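Local atomic coordinates of microcin B17-processing protein McbC (Escherichia coli str. K-12 substr. MG1655, PDB entry 6GRH), a protein that helps convert the inactive microcin B17 precursor into the active antibiotic peptide, as an FMN-binding oxidoreductase of the nitroreductase family. Residues D[25-30]-D[255-260]; D[97-102]-D[226-231]; D[130-135]-D[245-250]; D[169-174]-D[183-188]; D[191-196]-D[205-210]. One frame throughout, in Å; residues are numbered along the deposited sequence.

Interaction 1: D[25-30]-D[255-260]; sequences DFHVRG and APLIVQ
His-27 reaches from helix 17-27 to strand 254-263 and makes every direct contact between the two segments. Its ring is swung away from its own backbone N (chi1 -179°), long enough a reach to close a gap that leaves the nearest CA atoms, those of His-27 and Ala-255, 9.1 Å apart. The tight part is apolar. Leu-257 CD2 meets the ring near its plane, 3.5 Å from His-27 CE1, while Ala-255 CB approaches His-27 NE2 obliquely at 3.7 Å. The looser side is bridged by a water rather than by carbon. This water lies in the plane of the imidazole at its edge, 2.8 Å from His-27 NE2, and stands an equal 2.8 Å from Pro-256 O, tying the ring to the strand backbone. The other ring nitrogen, ND1, is hydrogen-bonded to Tyr-207 OH, and Phe-195 packs edge-to-face with the imidazole. Both nitrogens are engaged, which probably fixes the rotation of the ring. Arg-208 of the second subunit packs against His-27, placing the contact beside the dimer interface, and Ile-258 touches the flavin. The strand itself is irregular here: Leu-257 and Ile-258 both face Tyr-191 on the neighbouring strand 187-194, a classic beta bulge in the central antiparallel sheet.

Interaction 2: D[97-102]-D[226-231]; sequences IRTIEK and DQIGLK
The helical turn that carries Thr-99 against Ile-228 is held by a backbone bond from Glu-101 N to Ile-97 O, at 2.8 Å, and Thr-99 N is further hydrogen-bonded to Ser-96 OG. What crosses between the segments is van der Waals contact, one methyl resting against a carbonyl oxygen. In Ile-228, just past the end of helix 204-227, chi1 (65°) places CG1 between the backbone N and the carbonyl carbon, and the extended chi2 (170°) carries CD1 on to within 3.7 Å of Thr-99 O. The methyl of Thr-99 points the other way from its backbone N and meets Leu-230 tip to tip, with Thr-99 CG2 4.1 Å from Leu-230 CG. Lys-102 CD comes within 4.3 Å of Ile-228 CG2, a loose contact at the margin. Phe-187 of the sheet backs Leu-230, and Phe-78 of the second subunit packs on Ile-228. Threonine and lysine thus contribute their carbon atoms here, while polar bonds of the helix, such as Glu-101 to Trp-143, lie elsewhere.

Interaction 3: D[130-135]-D[245-250]; sequences EVFLCR and KTMNLD
Phe-132 takes two side chains from the far segment, Met-247 and Leu-249, both obliquely to its ring. Leu-249 CD2 sits 3.6 Å from Phe-132 CZ, the two side chains running antiparallel past each other. Met-247 comes in across the base of the phenylalanine. The bend at its last torsion (chi3 70°) turns CE that way, though the approach to Phe-132 CB is modelled too short and is doubtful in detail. Its sulfur faces another: Met-247 SD lies 4.1 Å from Cys-134 SG. Behind these residues, the end of helix 240-246 is closed by a Schellman motif. Asn-248 has positive phi (58°) and its N bonds to Lys-245 O at 2.9 Å, a turn that sends Met-247 and Leu-249 toward the strand. Further out, His-151 stacks on the Phe-132 ring, and Phe-62 of the second subunit packs on both Phe-132 and Leu-249. Strand 129-135 runs between strands 149-153 and 187-194; Leu-249 also touches Cys-192 of the latter, and Cys-134 meets Leu-170 and Leu-174 of helix 167-175.

Interaction 4: D[169-174]-D[183-188]; sequences SLYRSL and GKPHFA
Tyr-171 bridges from helix 167-175 to Gly-183 and Pro-185. From CB, the ring departs on the side opposite the backbone N (chi1 176°), which carries it away from the helix and toward the chain beyond helix 179-182. Along one edge, Tyr-171 CE2 lies 3.8 Å from Pro-185 CD, near the ring plane, with the two side chains roughly perpendicular. At the tip, Tyr-171 OH donates a hydrogen bond to Gly-183 O, modelled at 2.5 Å, unusually short and doubtful in its exact value. The hydroxyl lies in the carbonyl plane and nearly in line with the C=O bond, at an angle of 158°. Gly-183, with positive phi, is the first residue past helix 179-182 to leave helical geometry, so the bond probably helps hold that turn. One helical turn further on, Leu-174 CD1 packs 3.8 Å from Ala-188 CB, and Phe-261 of strand 254-263 touches both. Within the helix, Leu-170 O takes two donors on the same face of its plane, Leu-174 N and Ser-173 OG, the latter at 3.0 Å. Beyond the turn held by Tyr-171 the chain enters strand 187-194 through a classic beta bulge, where His-186 and Phe-187 both face Phe-262.

Interaction 5: D[191-196]-D[205-210]; sequences YCIIFE and RGYRMA
Ile-193 and Tyr-207 run across one another, the isoleucine pointing its tip at the first turns of helix 204-227. With CG1 opposite the backbone N (chi1 -174°), its CD1 reaches between two helix residues: Ile-193 CD1 is 3.7 Å from Ala-210 CB, and lies 3.9 Å from Tyr-207 CD1, oblique to that ring. The other branch serves Phe-195. Ile-193 CG2 stands 4.0 Å above the plane of the Phe-195 ring, displaced toward its rim, while the edge of the same ring faces Tyr-207, with Phe-195 CE1 at 4.5 Å from Tyr-207 CE1. Isoleucine, phenylalanine and tyrosine thus close on one another. From the same helix Met-209 touches the flavin, and Arg-205 and Arg-208 form salt bridges to Asp-240 of the second subunit. The cluster is hydrophobic, with the phenol oxygen of Tyr-207 spoken for by His-27, so buried carbon contact joins strand to helix, while Arg-205 and Arg-208 on the same helix turn their charges to the second subunit.

Four contacts use one antiparallel sheet, where strand 187-194 lies between 129-135 and 254-263; interaction 2 packs against its Phe-187 and Leu-133. Interactions 1 and 5, centres about 10 Å apart, are joined by backbone bonds between strands 187-194 and 254-263. Interaction 3 touches interactions 4 and 5 through strand 187-194, at centre distances of about 12 and 16 Å. That strand begins in interaction 4 and ends in interaction 5, centres about 25 Å apart. Interaction 2 shares helix 204-227 with interaction 5, about 27 Å away between centres. Along the chain interaction 1 spans the others and 2 and 3 interleave, tying N-terminal helix, sheet and flanking helices together; interactions 1, 2, 3 and 5 also touch the second subunit.

Interaction 1: D[25-30]-D[255-260]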
# COMPACT_ATOMS: atom_id res chain seq x y z
N ASP D 25 2.05 -6.86 -4.26
CA ASP D 25 2.76 -5.64 -3.99
C ASP D 25 3.48 -5.73 -2.65
O ASP D 25 4.58 -5.24 -2.52
CB ASP D 25 1.84 -4.44 -3.89
CG ASP D 25 1.35 -3.95 -5.22
OD1 ASP D 25 1.86 -4.38 -6.29
OD2 ASP D 25 0.42 -3.08 -5.18
N PHE D 26 2.79 -6.26 -1.64
CA PHE D 26 3.37 -6.38 -0.33
C PHE D 26 4.47 -7.43 -0.31
O PHE D 26 5.57 -7.21 0.18
CB PHE D 26 2.34 -6.74 0.71
CG PHE D 26 2.93 -6.94 2.07
CD1 PHE D 26 3.37 -5.84 2.80
CD2 PHE D 26 3.13 -8.21 2.57
CE1 PHE D 26 3.93 -6.00 4.07
CE2 PHE D 26 3.70 -8.39 3.80
CZ PHE D 26 4.10 -7.28 4.56
N HIS D 27 4.13 -8.59 -0.85
CA HIS D 27 5.02 -9.72 -0.90
C HIS D 27 6.42 -9.36 -1.46
O HIS D 27 7.43 -9.73 -0.85
CB HIS D 27 4.44 -10.85 -1.74
CG HIS D 27 5.34 -12.04 -1.78
ND1 HIS D 27 5.35 -12.99 -0.79
CD2 HIS D 27 6.31 -12.40 -2.66
CE1 HIS D 27 6.26 -13.90 -1.07
NE2 HIS D 27 6.86 -13.56 -2.20
N VAL D 28 6.46 -8.61 -2.56
CA VAL D 28 7.73 -8.29 -3.23
C VAL D 28 8.64 -7.34 -2.43
O VAL D 28 9.82 -7.23 -2.72
CB VAL D 28 7.52 -7.75 -4.66
CG1 VAL D 28 7.09 -6.30 -4.68
CG2 VAL D 28 8.81 -7.90 -5.45
N ARG D 29 8.08 -6.64 -1.44
CA ARG D 29 8.87 -5.85 -0.52
C ARG D 29 9.87 -6.66 0.32
O ARG D 29 10.90 -6.13 0.72
CB ARG D 29 7.98 -5.06 0.43
CG ARG D 29 7.11 -4.04 -0.26
CD ARG D 29 6.32 -3.32 0.81
NE ARG D 29 5.30 -2.43 0.31
CZ ARG D 29 5.49 -1.22 -0.21
NH1 ARG D 29 6.70 -0.71 -0.39
NH2 ARG D 29 4.42 -0.51 -0.56
N GLY D 30 9.56 -7.94 0.55
CA GLY D 30 10.41 -8.82 1.26
C GLY D 30 11.37 -9.66 0.43
O GLY D 30 12.09 -10.46 1.00
N ALA D 255 5.54 -18.03 -6.07
CA ALA D 255 6.75 -17.39 -5.53
C ALA D 255 7.37 -18.32 -4.46
O ALA D 255 6.65 -18.90 -3.69
CB ALA D 255 6.44 -16.00 -4.95
N PRO D 256 8.71 -18.47 -4.46
CA PRO D 256 9.39 -19.23 -3.40
C PRO D 256 9.38 -18.49 -2.05
O PRO D 256 9.80 -17.34 -1.98
CB PRO D 256 10.82 -19.37 -3.94
CG PRO D 256 11.02 -18.16 -4.80
CD PRO D 256 9.68 -17.90 -5.43
N LEU D 257 8.86 -19.11 -1.01
CA LEU D 257 8.80 -18.50 0.32
C LEU D 257 10.03 -18.75 1.17
O LEU D 257 10.43 -17.88 1.94
CB LEU D 257 7.54 -18.97 1.08
CG LEU D 257 6.20 -18.51 0.55
CD1 LEU D 257 5.06 -19.07 1.36
CD2 LEU D 257 6.13 -17.00 0.50
N ILE D 258 10.61 -19.94 1.05
CA ILE D 258 11.70 -20.37 1.91
C ILE D 258 12.38 -21.56 1.25
O ILE D 258 11.75 -22.34 0.52
CB ILE D 258 11.20 -20.66 3.35
CG1 ILE D 258 12.31 -20.63 4.37
CG2 ILE D 258 10.43 -21.96 3.44
CD1 ILE D 258 12.87 -19.25 4.61
N VAL D 259 13.67 -21.66 1.48
CA VAL D 259 14.49 -22.76 0.99
C VAL D 259 14.95 -23.56 2.21
O VAL D 259 15.09 -23.01 3.31
CB VAL D 259 15.68 -22.21 0.17
CG1 VAL D 259 16.69 -23.31 -0.17
CG2 VAL D 259 15.19 -21.55 -1.11
N GLN D 260 15.15 -24.86 2.04
CA GLN D 260 15.63 -25.72 3.12
C GLN D 260 16.66 -26.66 2.57
O GLN D 260 16.36 -27.49 1.71
CB GLN D 260 14.48 -26.49 3.77
CG GLN D 260 14.84 -27.21 5.06
CD GLN D 260 13.63 -27.83 5.72
OE1 GLN D 260 12.59 -28.03 5.09
NE2 GLN D 260 13.79 -28.21 7.00
O HOH W 1 9.16 -14.85 -3.10

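Interaction 2: D[97-102]-D[226-231]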
# COMPACT_ATOMS: atom_id res chain seq x y z
N ILE D 97 18.54 -41.84 -3.55
CA ILE D 97 17.14 -41.41 -3.73
C ILE D 97 16.23 -41.96 -2.63
O ILE D 97 15.24 -41.32 -2.27
CB ILE D 97 16.57 -41.77 -5.13
CG1 ILE D 97 16.66 -43.29 -5.44
CG2 ILE D 97 17.24 -40.96 -6.22
CD1 ILE D 97 15.93 -43.71 -6.69
N ARG D 98 16.57 -43.14 -2.10
CA ARG D 98 15.85 -43.78 -0.98
C ARG D 98 15.75 -42.87 0.25
O ARG D 98 14.70 -42.79 0.88
CB ARG D 98 16.51 -45.12 -0.62
N THR D 99 16.82 -42.17 0.56
CA THR D 99 16.84 -41.22 1.67
C THR D 99 15.92 -40.02 1.41
O THR D 99 15.18 -39.58 2.30
CB THR D 99 18.27 -40.76 1.97
OG1 THR D 99 19.04 -41.89 2.38
CG2 THR D 99 18.32 -39.71 3.08
N ILE D 100 15.96 -39.50 0.18
CA ILE D 100 15.16 -38.32 -0.17
C ILE D 100 13.66 -38.70 -0.20
O ILE D 100 12.81 -37.96 0.31
CB ILE D 100 15.63 -37.70 -1.51
CG1 ILE D 100 17.11 -37.27 -1.42
CG2 ILE D 100 14.76 -36.51 -1.89
CD1 ILE D 100 17.74 -36.86 -2.74
N GLU D 101 13.35 -39.87 -0.77
CA GLU D 101 11.98 -40.42 -0.76
C GLU D 101 11.41 -40.58 0.65
O GLU D 101 10.25 -40.27 0.88
CB GLU D 101 11.94 -41.76 -1.48
CG GLU D 101 12.08 -41.65 -2.99
CD GLU D 101 12.30 -42.97 -3.68
OE1 GLU D 101 12.17 -44.02 -3.02
OE2 GLU D 101 12.61 -42.95 -4.89
N LYS D 102 12.23 -41.06 1.58
CA LYS D 102 11.87 -41.17 2.98
C LYS D 102 11.52 -39.82 3.58
O LYS D 102 10.55 -39.70 4.33
CB LYS D 102 13.01 -41.75 3.81
CG LYS D 102 13.05 -43.24 3.91
CD LYS D 102 14.00 -43.64 5.03
CE LYS D 102 14.47 -45.07 4.90
NZ LYS D 102 15.35 -45.39 6.06
N ASP D 226 15.92 -35.06 11.15
CA ASP D 226 16.59 -35.47 12.40
C ASP D 226 16.49 -36.98 12.64
O ASP D 226 17.44 -37.56 13.11
CB ASP D 226 16.03 -34.73 13.63
CG ASP D 226 16.54 -33.29 13.76
OD1 ASP D 226 16.90 -32.62 12.77
OD2 ASP D 226 16.55 -32.81 14.90
N GLN D 227 15.35 -37.59 12.33
CA GLN D 227 15.17 -39.03 12.55
C GLN D 227 15.88 -39.92 11.55
O GLN D 227 16.15 -41.07 11.87
CB GLN D 227 13.70 -39.42 12.54
CG GLN D 227 12.87 -38.76 13.62
CD GLN D 227 11.41 -39.11 13.48
OE1 GLN D 227 11.03 -40.25 13.74
NE2 GLN D 227 10.60 -38.17 13.06
N ILE D 228 16.16 -39.42 10.35
CA ILE D 228 16.80 -40.23 9.31
C ILE D 228 18.29 -39.91 9.11
O ILE D 228 18.90 -40.40 8.16
CB ILE D 228 16.03 -40.22 7.96
CG1 ILE D 228 16.00 -38.83 7.30
CG2 ILE D 228 14.60 -40.72 8.16
CD1 ILE D 228 15.46 -38.86 5.88
N GLY D 229 18.87 -39.12 10.01
CA GLY D 229 20.30 -38.84 9.97
C GLY D 229 20.76 -37.83 8.93
O GLY D 229 21.93 -37.87 8.53
N LEU D 230 19.86 -36.95 8.47
CA LEU D 230 20.23 -35.83 7.61
C LEU D 230 20.37 -34.59 8.48
O LEU D 230 19.68 -34.45 9.49
CB LEU D 230 19.17 -35.54 6.55
CG LEU D 230 19.09 -36.37 5.29
CD1 LEU D 230 17.90 -35.89 4.48
CD2 LEU D 230 20.37 -36.26 4.47
N LYS D 231 21.24 -33.68 8.07
CA LYS D 231 21.30 -32.36 8.68
C LYS D 231 20.53 -31.45 7.76
O LYS D 231 20.41 -31.74 6.58
CB LYS D 231 22.74 -31.87 8.82
CG LYS D 231 23.59 -32.75 9.72
CD LYS D 231 23.14 -32.70 11.17
CE LYS D 231 24.22 -33.26 12.08
NZ LYS D 231 24.56 -34.64 11.68

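Interaction 3: D[130-135]-D[245-250]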
# COMPACT_ATOMS: atom_id res chain seq x y z
N GLU D 130 3.32 -25.42 -2.46
CA GLU D 130 3.91 -26.49 -3.25
C GLU D 130 5.35 -26.72 -2.82
O GLU D 130 6.07 -25.77 -2.48
CB GLU D 130 3.86 -26.13 -4.73
CG GLU D 130 2.45 -25.86 -5.22
CD GLU D 130 1.50 -27.05 -5.07
OE1 GLU D 130 1.89 -28.19 -5.34
OE2 GLU D 130 0.32 -26.83 -4.69
N VAL D 131 5.76 -27.98 -2.81
CA VAL D 131 7.15 -28.34 -2.49
C VAL D 131 7.89 -28.75 -3.76
O VAL D 131 7.46 -29.65 -4.49
CB VAL D 131 7.24 -29.55 -1.52
CG1 VAL D 131 8.70 -29.79 -1.10
CG2 VAL D 131 6.36 -29.34 -0.32
N PHE D 132 9.03 -28.12 -3.97
CA PHE D 132 9.91 -28.46 -5.07
C PHE D 132 11.22 -29.02 -4.51
O PHE D 132 11.69 -28.59 -3.45
CB PHE D 132 10.16 -27.23 -5.93
CG PHE D 132 8.96 -26.80 -6.76
CD1 PHE D 132 7.98 -25.99 -6.22
CD2 PHE D 132 8.83 -27.21 -8.08
CE1 PHE D 132 6.89 -25.57 -6.99
CE2 PHE D 132 7.75 -26.81 -8.86
CZ PHE D 132 6.76 -26.01 -8.30
N LEU D 133 11.77 -29.99 -5.22
CA LEU D 133 12.99 -30.67 -4.82
C LEU D 133 14.07 -30.23 -5.79
O LEU D 133 13.88 -30.34 -7.00
CB LEU D 133 12.79 -32.18 -4.91
CG LEU D 133 14.05 -33.07 -4.86
CD1 LEU D 133 14.76 -32.91 -3.53
CD2 LEU D 133 13.61 -34.50 -5.09
N CYS D 134 15.18 -29.73 -5.26
CA CYS D 134 16.32 -29.27 -6.07
C CYS D 134 17.54 -30.12 -5.78
O CYS D 134 17.99 -30.18 -4.64
CB CYS D 134 16.61 -27.79 -5.79
SG CYS D 134 15.31 -26.67 -6.38
N ARG D 135 18.07 -30.78 -6.81
CA ARG D 135 19.26 -31.63 -6.68
C ARG D 135 20.50 -30.75 -6.87
O ARG D 135 20.61 -30.08 -7.89
CB ARG D 135 19.22 -32.75 -7.73
CG ARG D 135 20.46 -33.61 -7.78
CD ARG D 135 20.22 -34.85 -8.63
NE ARG D 135 21.43 -35.63 -8.82
CZ ARG D 135 22.37 -35.39 -9.74
NH1 ARG D 135 22.28 -34.37 -10.60
NH2 ARG D 135 23.43 -36.18 -9.79
N LYS D 245 13.16 -18.11 -11.55
CA LYS D 245 13.55 -18.18 -12.96
C LYS D 245 14.29 -19.50 -13.25
O LYS D 245 13.99 -20.19 -14.25
CB LYS D 245 14.44 -16.99 -13.30
CG LYS D 245 15.04 -16.93 -14.71
CD LYS D 245 14.03 -16.39 -15.71
CE LYS D 245 14.63 -16.36 -17.13
NZ LYS D 245 14.28 -15.09 -17.84
N THR D 246 15.20 -19.85 -12.34
CA THR D 246 16.06 -21.04 -12.49
C THR D 246 15.24 -22.33 -12.45
O THR D 246 15.49 -23.26 -13.19
CB THR D 246 17.18 -21.03 -11.42
OG1 THR D 246 17.96 -19.85 -11.59
CG2 THR D 246 18.13 -22.21 -11.57
N MET D 247 14.21 -22.33 -11.61
CA MET D 247 13.22 -23.41 -11.53
C MET D 247 12.11 -23.36 -12.60
O MET D 247 11.23 -24.23 -12.62
CB MET D 247 12.60 -23.41 -10.14
CG MET D 247 13.61 -23.75 -9.04
SD MET D 247 12.92 -23.54 -7.38
CE MET D 247 11.77 -24.88 -7.34
N ASN D 248 12.16 -22.37 -13.49
CA ASN D 248 11.14 -22.11 -14.50
C ASN D 248 9.74 -21.87 -13.91
O ASN D 248 8.73 -22.20 -14.52
CB ASN D 248 11.14 -23.22 -15.56
CG ASN D 248 12.36 -23.16 -16.45
OD1 ASN D 248 12.75 -22.08 -16.89
ND2 ASN D 248 12.96 -24.29 -16.71
N LEU D 249 9.69 -21.26 -12.73
CA LEU D 249 8.40 -20.88 -12.15
C LEU D 249 7.93 -19.56 -12.75
O LEU D 249 8.75 -18.67 -13.02
CB LEU D 249 8.51 -20.72 -10.64
CG LEU D 249 8.95 -21.91 -9.78
CD1 LEU D 249 8.94 -21.50 -8.32
CD2 LEU D 249 8.05 -23.09 -9.99
N ASP D 250 6.62 -19.41 -12.91
CA ASP D 250 6.01 -18.15 -13.35
C ASP D 250 5.65 -17.30 -12.13
O ASP D 250 4.68 -17.59 -11.40
CB ASP D 250 4.78 -18.43 -14.19
CG ASP D 250 4.25 -17.18 -14.93
OD1 ASP D 250 4.38 -16.01 -14.48
OD2 ASP D 250 3.65 -17.38 -16.02

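Interaction 4: D[169-174]-D[183-188]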
# COMPACT_ATOMS: atom_id res chain seq x y z
N SER D 169 24.00 -24.08 -11.41
CA SER D 169 23.06 -22.95 -11.53
C SER D 169 22.05 -22.92 -10.39
O SER D 169 21.74 -21.86 -9.86
CB SER D 169 22.27 -23.01 -12.84
OG SER D 169 23.13 -22.97 -13.95
N LEU D 170 21.51 -24.09 -10.05
CA LEU D 170 20.56 -24.20 -8.96
C LEU D 170 21.18 -23.82 -7.66
O LEU D 170 20.56 -23.12 -6.88
CB LEU D 170 20.02 -25.62 -8.78
CG LEU D 170 18.78 -26.01 -9.54
CD1 LEU D 170 18.54 -27.50 -9.32
CD2 LEU D 170 17.58 -25.18 -9.10
N TYR D 171 22.37 -24.36 -7.39
CA TYR D 171 23.12 -24.05 -6.18
C TYR D 171 23.39 -22.54 -6.06
O TYR D 171 23.16 -21.95 -5.01
CB TYR D 171 24.44 -24.82 -6.14
CG TYR D 171 25.29 -24.45 -4.96
CD1 TYR D 171 26.32 -23.51 -5.07
CD2 TYR D 171 25.05 -24.99 -3.70
CE1 TYR D 171 27.09 -23.15 -3.98
CE2 TYR D 171 25.83 -24.65 -2.61
CZ TYR D 171 26.85 -23.73 -2.75
OH TYR D 171 27.59 -23.37 -1.66
N ARG D 172 23.86 -21.94 -7.14
CA ARG D 172 24.15 -20.51 -7.16
C ARG D 172 22.89 -19.71 -6.78
O ARG D 172 22.94 -18.87 -5.87
CB ARG D 172 24.69 -20.09 -8.53
CG ARG D 172 25.02 -18.61 -8.64
CD ARG D 172 25.61 -18.26 -10.00
NE ARG D 172 25.28 -16.86 -10.32
CZ ARG D 172 25.98 -15.79 -9.91
NH1 ARG D 172 27.09 -15.91 -9.18
NH2 ARG D 172 25.54 -14.58 -10.27
N SER D 173 21.77 -20.02 -7.42
CA SER D 173 20.51 -19.29 -7.15
C SER D 173 20.00 -19.46 -5.71
O SER D 173 19.54 -18.49 -5.07
CB SER D 173 19.43 -19.65 -8.18
OG SER D 173 18.80 -20.89 -7.89
N LEU D 174 20.08 -20.66 -5.17
CA LEU D 174 19.52 -20.93 -3.82
C LEU D 174 20.38 -20.43 -2.66
O LEU D 174 19.86 -20.15 -1.60
CB LEU D 174 19.29 -22.42 -3.65
CG LEU D 174 18.22 -23.07 -4.53
CD1 LEU D 174 18.22 -24.56 -4.33
CD2 LEU D 174 16.87 -22.53 -4.15
N GLY D 183 28.50 -24.18 2.31
CA GLY D 183 29.22 -25.37 1.88
C GLY D 183 28.48 -26.03 0.74
O GLY D 183 27.96 -25.34 -0.15
N LYS D 184 28.40 -27.36 0.76
CA LYS D 184 27.85 -28.13 -0.33
C LYS D 184 26.79 -29.13 0.15
O LYS D 184 27.09 -30.28 0.44
CB LYS D 184 28.97 -28.81 -1.09
CG LYS D 184 29.84 -27.81 -1.84
CD LYS D 184 30.73 -28.49 -2.86
CE LYS D 184 31.98 -29.05 -2.21
NZ LYS D 184 32.96 -27.97 -1.89
N PRO D 185 25.53 -28.66 0.27
CA PRO D 185 24.42 -29.56 0.54
C PRO D 185 24.14 -30.50 -0.63
O PRO D 185 24.47 -30.19 -1.77
CB PRO D 185 23.24 -28.61 0.79
CG PRO D 185 23.74 -27.23 0.61
CD PRO D 185 25.11 -27.28 0.03
N HIS D 186 23.52 -31.65 -0.35
CA HIS D 186 23.11 -32.60 -1.38
C HIS D 186 21.88 -32.15 -2.15
O HIS D 186 21.78 -32.34 -3.36
CB HIS D 186 22.85 -33.98 -0.79
CG HIS D 186 24.10 -34.75 -0.46
ND1 HIS D 186 24.71 -34.70 0.77
CD2 HIS D 186 24.84 -35.59 -1.22
CE1 HIS D 186 25.77 -35.48 0.77
NE2 HIS D 186 25.88 -36.03 -0.43
N PHE D 187 20.91 -31.58 -1.44
CA PHE D 187 19.68 -31.15 -2.07
C PHE D 187 19.01 -30.08 -1.25
O PHE D 187 19.42 -29.80 -0.13
CB PHE D 187 18.75 -32.36 -2.32
CG PHE D 187 18.18 -33.00 -1.08
CD1 PHE D 187 18.89 -33.97 -0.39
CD2 PHE D 187 16.89 -32.69 -0.65
CE1 PHE D 187 18.34 -34.61 0.74
CE2 PHE D 187 16.35 -33.30 0.48
CZ PHE D 187 17.08 -34.28 1.16
N ALA D 188 18.00 -29.44 -1.86
CA ALA D 188 17.14 -28.49 -1.16
C ALA D 188 15.69 -28.79 -1.39
O ALA D 188 15.32 -29.37 -2.39
CB ALA D 188 17.45 -27.08 -1.61

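Interaction 5: D[191-196]-D[205-210]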
# COMPACT_ATOMS: atom_id res chain seq x y z
N TYR D 191 9.82 -24.22 -0.86
CA TYR D 191 8.40 -24.14 -0.56
C TYR D 191 7.85 -22.90 -1.23
O TYR D 191 8.35 -21.81 -0.98
CB TYR D 191 8.16 -24.08 0.96
CG TYR D 191 8.72 -25.23 1.71
CD1 TYR D 191 7.91 -26.32 2.05
CD2 TYR D 191 10.08 -25.27 2.08
CE1 TYR D 191 8.43 -27.41 2.74
CE2 TYR D 191 10.62 -26.35 2.78
CZ TYR D 191 9.79 -27.42 3.11
OH TYR D 191 10.27 -28.48 3.82
N CYS D 192 6.82 -23.08 -2.06
CA CYS D 192 6.30 -22.01 -2.90
C CYS D 192 4.80 -21.79 -2.70
O CYS D 192 4.04 -22.75 -2.62
CB CYS D 192 6.53 -22.33 -4.37
SG CYS D 192 8.29 -22.49 -4.76
N ILE D 193 4.40 -20.53 -2.65
CA ILE D 193 3.02 -20.14 -2.55
C ILE D 193 2.42 -19.92 -3.94
O ILE D 193 2.99 -19.21 -4.76
CB ILE D 193 2.84 -18.85 -1.71
CG1 ILE D 193 1.34 -18.56 -1.50
CG2 ILE D 193 3.54 -17.64 -2.31
CD1 ILE D 193 1.11 -17.40 -0.56
N ILE D 194 1.26 -20.52 -4.19
CA ILE D 194 0.45 -20.18 -5.36
C ILE D 194 -0.51 -19.08 -4.92
O ILE D 194 -1.45 -19.36 -4.17
CB ILE D 194 -0.31 -21.40 -5.90
CG1 ILE D 194 0.68 -22.49 -6.28
CG2 ILE D 194 -1.19 -20.99 -7.10
CD1 ILE D 194 0.01 -23.74 -6.76
N PHE D 195 -0.31 -17.86 -5.38
CA PHE D 195 -1.03 -16.71 -4.80
C PHE D 195 -2.53 -16.88 -4.85
O PHE D 195 -3.22 -16.71 -3.84
CB PHE D 195 -0.66 -15.39 -5.46
CG PHE D 195 0.76 -14.96 -5.18
CD1 PHE D 195 1.12 -14.48 -3.94
CD2 PHE D 195 1.73 -15.05 -6.17
CE1 PHE D 195 2.42 -14.07 -3.68
CE2 PHE D 195 3.04 -14.63 -5.92
CZ PHE D 195 3.38 -14.15 -4.66
N GLU D 196 -3.04 -17.23 -6.02
CA GLU D 196 -4.48 -17.30 -6.19
C GLU D 196 -5.12 -18.42 -5.40
O GLU D 196 -6.24 -18.25 -4.93
CB GLU D 196 -4.86 -17.33 -7.67
CG GLU D 196 -4.61 -15.96 -8.32
CD GLU D 196 -5.20 -15.81 -9.71
OE1 GLU D 196 -6.40 -16.11 -9.90
OE2 GLU D 196 -4.46 -15.32 -10.59
N ARG D 205 -6.49 -12.77 4.60
CA ARG D 205 -6.17 -13.72 5.66
C ARG D 205 -5.60 -15.04 5.11
O ARG D 205 -4.81 -15.70 5.77
CB ARG D 205 -7.39 -13.99 6.52
CG ARG D 205 -7.06 -14.54 7.90
CD ARG D 205 -8.35 -14.59 8.68
NE ARG D 205 -8.28 -14.86 10.11
CZ ARG D 205 -8.09 -13.97 11.08
NH1 ARG D 205 -7.86 -12.72 10.83
NH2 ARG D 205 -8.13 -14.38 12.34
N GLY D 206 -5.96 -15.40 3.88
CA GLY D 206 -5.37 -16.59 3.24
C GLY D 206 -3.87 -16.53 3.04
O GLY D 206 -3.19 -17.57 3.11
N TYR D 207 -3.36 -15.34 2.81
CA TYR D 207 -1.91 -15.12 2.69
C TYR D 207 -1.21 -15.46 4.00
O TYR D 207 -0.25 -16.24 4.03
CB TYR D 207 -1.61 -13.69 2.26
CG TYR D 207 -0.14 -13.40 2.07
CD1 TYR D 207 0.53 -13.87 0.95
CD2 TYR D 207 0.56 -12.65 2.99
CE1 TYR D 207 1.86 -13.58 0.75
CE2 TYR D 207 1.91 -12.38 2.80
CZ TYR D 207 2.55 -12.86 1.70
OH TYR D 207 3.88 -12.58 1.51
N ARG D 208 -1.76 -14.94 5.09
CA ARG D 208 -1.25 -15.22 6.41
C ARG D 208 -1.30 -16.75 6.67
O ARG D 208 -0.32 -17.34 7.17
CB ARG D 208 -2.08 -14.42 7.43
CG ARG D 208 -1.60 -14.44 8.85
CD ARG D 208 -2.74 -14.16 9.84
NE ARG D 208 -3.28 -12.81 9.76
CZ ARG D 208 -4.13 -12.29 10.67
NH1 ARG D 208 -4.56 -13.01 11.69
NH2 ARG D 208 -4.57 -11.06 10.53
N MET D 209 -2.43 -17.38 6.35
CA MET D 209 -2.62 -18.84 6.49
C MET D 209 -1.61 -19.64 5.65
O MET D 209 -1.05 -20.64 6.13
CB MET D 209 -4.06 -19.28 6.15
CG MET D 209 -5.15 -18.87 7.16
SD MET D 209 -6.78 -19.68 6.97
CE MET D 209 -7.92 -18.32 7.19
N ALA D 210 -1.37 -19.20 4.42
CA ALA D 210 -0.40 -19.88 3.53
C ALA D 210 1.05 -19.84 4.07
O ALA D 210 1.76 -20.85 4.01
CB ALA D 210 -0.46 -19.28 2.15